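PDB 3S5W: L-ornithine N(5)-monooxygenase from Pseudomonas aeruginosa, which catalyses the NADPH- and oxygen-dependent N5-hydroxylation of L-ornithine on an FAD cofactor, the first step toward the hydroxamate siderophore pyoverdin. Local coordinates for residues T76-S81 and F243-D248. Residues are numbered along the deposited sequence; the frame is centred on the assembly and turned at random.
Sequences TLVSQS and FIDLND. With FAD (flavin-adenine dinucleotide), chain C.
Gln80 and Asp245 bring the two backbones closest, CA to CA 6.9 Å, where the irregular loop 76-81 runs past one face of helix 237-249. Asp245 is the centre of the contact: its carboxylate meets Val78 and takes both bridging waters. With its CG anti to the backbone N (chi1 -161°), the carboxylate reaches out from the helix and lies against Val78: OD1 is 3.7 Å from Val78 CB, and OD2 is 3.9 Å from Val78 CG1. No direct hydrogen bond joins the segments; two waters bridge them instead. One accepts from Ser79 N at 2.8 Å and donates to Asp245 OD1 at 2.7 Å, while the other links Gln80 N to the same OD1, so a single carboxylate oxygen serves two successive loop amides. The second oxygen, OD2, is hydrogen-bonded to Tyr213 of helix 213-217, which also packs on Val78. Further along, Gln80 CB touches Ile244 CG2 at 4.2 Å; bent at chi2 (63°), the Gln80 chain turns its amide away, and OE1 makes a weak hydrogen bond to Arg315 of helix 310-326. Within the loop, a short bond of 2.5 Å from Ser81 OG to Val78 O, in the carbonyl plane, closes the chain on itself beside Val78. At the loop's start, Thr76 OG1 lies 3.4 Å from FAD C7M, a methyl of the flavin. The N-terminal end of the helix, with the Gly-rich turn before it, binds NADP(+), so the contact joins the nucleotide-binding Rossmann-type domain to a loop of the flavin site. Two water donors converging on OD1 are consistent with an ionised Asp245, which would hold the loop backbone through water.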
loop_
_atom_site.group_PDB
_atom_site.type_symbol
_atom_site.label_atom_id
_atom_site.label_comp_id
_atom_site.label_asym_id
_atom_site.label_seq_id
_atom_site.Cartn_x
_atom_site.Cartn_y
_atom_site.Cartn_z
ATOM N N THR A 76 10.515 1.311 -3.420
ATOM C CA THR A 76 10.800 0.325 -2.353
ATOM C C THR A 76 11.338 -0.992 -2.918
ATOM O O THR A 76 11.572 -1.939 -2.148
ATOM C CB THR A 76 9.571 -0.000 -1.493
ATOM O OG1 THR A 76 8.582 -0.741 -2.253
ATOM C CG2 THR A 76 8.956 1.276 -0.889
ATOM N N LEU A 77 11.534 -1.046 -4.245
ATOM C CA LEU A 77 11.871 -2.329 -4.897
ATOM C C LEU A 77 13.369 -2.617 -4.794
ATOM O O LEU A 77 14.104 -2.635 -5.802
ATOM C CB LEU A 77 11.359 -2.376 -6.345
ATOM C CG LEU A 77 9.833 -2.267 -6.503
ATOM C CD1 LEU A 77 9.396 -2.084 -7.990
ATOM C CD2 LEU A 77 9.167 -3.523 -5.909
ATOM N N VAL A 78 13.823 -2.842 -3.569
ATOM C CA VAL A 78 15.231 -3.138 -3.332
ATOM C C VAL A 78 15.481 -4.600 -3.693
ATOM O O VAL A 78 14.539 -5.400 -3.838
ATOM C CB VAL A 78 15.688 -2.844 -1.864
ATOM C CG1 VAL A 78 15.478 -1.368 -1.534
ATOM C CG2 VAL A 78 14.907 -3.691 -0.856
ATOM N N SER A 79 16.756 -4.929 -3.839
ATOM C CA SER A 79 17.183 -6.267 -4.254
ATOM C C SER A 79 16.569 -7.373 -3.355
ATOM O O SER A 79 16.045 -8.357 -3.869
ATOM C CB SER A 79 18.724 -6.311 -4.299
ATOM O OG SER A 79 19.156 -7.632 -4.450
ATOM N N GLN A 80 16.617 -7.201 -2.032
ATOM C CA GLN A 80 15.895 -8.115 -1.106
ATOM C C GLN A 80 14.509 -7.566 -0.722
ATOM O O GLN A 80 14.335 -6.844 0.304
ATOM C CB GLN A 80 16.718 -8.491 0.152
ATOM C CG GLN A 80 15.955 -9.372 1.212
ATOM C CD GLN A 80 15.538 -10.748 0.662
ATOM O OE1 GLN A 80 16.350 -11.455 0.054
ATOM N NE2 GLN A 80 14.271 -11.129 0.878
ATOM N N SER A 81 13.526 -7.913 -1.556
ATOM C CA SER A 81 12.152 -7.543 -1.286
ATOM C C SER A 81 11.262 -8.640 -1.864
ATOM O O SER A 81 10.891 -8.614 -3.033
ATOM C CB SER A 81 11.823 -6.149 -1.832
ATOM O OG SER A 81 12.149 -6.012 -3.203
ATOM N N PHE A 243 17.144 -1.887 6.421
ATOM C CA PHE A 243 18.372 -2.278 7.076
ATOM C C PHE A 243 19.216 -3.263 6.270
ATOM O O PHE A 243 20.425 -3.121 6.189
ATOM C CB PHE A 243 18.096 -2.909 8.446
ATOM C CG PHE A 243 19.344 -3.327 9.164
ATOM C CD1 PHE A 243 20.128 -2.374 9.835
ATOM C CD2 PHE A 243 19.738 -4.676 9.187
ATOM C CE1 PHE A 243 21.308 -2.762 10.503
ATOM C CE2 PHE A 243 20.904 -5.085 9.846
ATOM C CZ PHE A 243 21.694 -4.106 10.522
ATOM N N ILE A 244 18.587 -4.295 5.732
ATOM C CA ILE A 244 19.343 -5.342 5.047
ATOM C C ILE A 244 19.933 -4.760 3.736
ATOM O O ILE A 244 21.097 -5.064 3.353
ATOM C CB ILE A 244 18.418 -6.575 4.807
ATOM C CG1 ILE A 244 18.346 -7.421 6.085
ATOM C CG2 ILE A 244 18.855 -7.403 3.587
ATOM C CD1 ILE A 244 19.740 -7.981 6.609
ATOM N N ASP A 245 19.152 -3.923 3.054
ATOM C CA ASP A 245 19.711 -3.264 1.879
ATOM C C ASP A 245 20.952 -2.401 2.190
ATOM O O ASP A 245 21.960 -2.478 1.484
ATOM C CB ASP A 245 18.681 -2.419 1.153
ATOM C CG ASP A 245 19.113 -2.121 -0.269
ATOM O OD1 ASP A 245 19.295 -3.088 -1.036
ATOM O OD2 ASP A 245 19.252 -0.941 -0.610
ATOM N N LEU A 246 20.883 -1.566 3.237
ATOM C CA LEU A 246 22.067 -0.806 3.652
ATOM C C LEU A 246 23.223 -1.744 3.969
ATOM O O LEU A 246 24.369 -1.524 3.496
ATOM C CB LEU A 246 21.783 0.143 4.831
ATOM C CG LEU A 246 20.771 1.250 4.466
ATOM C CD1 LEU A 246 20.381 2.032 5.712
ATOM C CD2 LEU A 246 21.367 2.186 3.422
ATOM N N ASN A 247 22.947 -2.783 4.760
ATOM C CA ASN A 247 24.012 -3.709 5.153
ATOM C C ASN A 247 24.700 -4.345 3.937
ATOM O O ASN A 247 25.957 -4.429 3.875
ATOM C CB ASN A 247 23.443 -4.841 6.011
ATOM C CG ASN A 247 24.517 -5.843 6.451
ATOM O OD1 ASN A 247 25.368 -5.518 7.272
ATOM N ND2 ASN A 247 24.481 -7.058 5.894
ATOM N N ASP A 248 23.864 -4.800 2.992
ATOM C CA ASP A 248 24.337 -5.586 1.852
ATOM C C ASP A 248 24.957 -4.725 0.745
ATOM O O ASP A 248 25.894 -5.165 0.101
ATOM C CB ASP A 248 23.216 -6.462 1.254
ATOM C CG ASP A 248 22.785 -7.614 2.169
ATOM O OD1 ASP A 248 23.420 -7.836 3.217
ATOM O OD2 ASP A 248 21.783 -8.296 1.826
HETATM P PA FAD C . -1.800 1.257 -4.472
HETATM O O1A FAD C . -1.147 2.065 -3.415
HETATM O O2A FAD C . -0.988 0.052 -4.977
HETATM O O5B FAD C . -2.134 2.196 -5.755
HETATM C C5B FAD C . -2.690 3.473 -5.549
HETATM C C4B FAD C . -2.466 4.204 -6.861
HETATM O O4B FAD C . -3.117 5.442 -6.767
HETATM C C3B FAD C . -0.985 4.507 -7.067
HETATM O O3B FAD C . -0.543 3.940 -8.284
HETATM C C2B FAD C . -0.902 6.039 -7.079
HETATM O O2B FAD C . -0.045 6.527 -8.105
HETATM C C1B FAD C . -2.314 6.424 -7.403
HETATM N N9A FAD C . -2.771 7.691 -6.841
HETATM C C8A FAD C . -2.715 8.117 -5.518
HETATM N N7A FAD C . -3.336 9.333 -5.452
HETATM C C5A FAD C . -3.793 9.645 -6.695
HETATM C C6A FAD C . -4.488 10.748 -7.188
HETATM N N6A FAD C . -5.043 11.637 -6.348
HETATM N N1A FAD C . -4.806 10.774 -8.544
HETATM C C2A FAD C . -4.474 9.747 -9.403
HETATM N N3A FAD C . -3.782 8.644 -8.913
HETATM C C4A FAD C . -3.452 8.609 -7.578
HETATM N N1 FAD C . 0.295 -6.350 -0.042
HETATM C C2 FAD C . 0.355 -7.731 -0.179
HETATM O O2 FAD C . -0.670 -8.393 -0.194
HETATM N N3 FAD C . 1.569 -8.375 -0.297
HETATM C C4 FAD C . 2.750 -7.676 -0.299
HETATM O O4 FAD C . 3.817 -8.294 -0.455
HETATM C C4X FAD C . 2.701 -6.277 -0.145
HETATM N N5 FAD C . 3.877 -5.541 -0.123
HETATM C C5X FAD C . 3.828 -4.167 0.040
HETATM C C6 FAD C . 5.025 -3.436 0.061
HETATM C C7 FAD C . 5.009 -2.057 0.224
HETATM C C7M FAD C . 6.336 -1.340 0.248
HETATM C C8 FAD C . 3.792 -1.408 0.395
HETATM C C8M FAD C . 3.698 0.080 0.572
HETATM C C9 FAD C . 2.598 -2.122 0.374
HETATM C C9A FAD C . 2.596 -3.509 0.177
HETATM N N10 FAD C . 1.405 -4.246 0.157
HETATM C C10 FAD C . 1.468 -5.628 0.014
HETATM C "C1'" FAD C . 0.065 -3.609 0.359
HETATM C "C2'" FAD C . -0.433 -2.775 -0.839
HETATM O "O2'" FAD C . -1.299 -1.805 -0.241
HETATM C "C3'" FAD C . -1.214 -3.663 -1.796
HETATM O "O3'" FAD C . -0.416 -4.762 -2.281
HETATM C "C4'" FAD C . -1.701 -2.877 -3.039
HETATM O "O4'" FAD C . -0.613 -2.138 -3.583
HETATM C "C5'" FAD C . -2.945 -1.984 -2.793
HETATM O "O5'" FAD C . -3.465 -1.638 -4.063
HETATM P P FAD C . -4.266 -0.260 -4.344
HETATM O O1P FAD C . -4.482 -0.227 -5.837
HETATM O O2P FAD C . -5.477 -0.268 -3.451
HETATM O O3P FAD C . -3.235 0.869 -3.888
HETATM O O HOH W 1 18.797 -3.030 -3.712
HETATM O O HOH W 2 18.144 -5.555 -0.407
#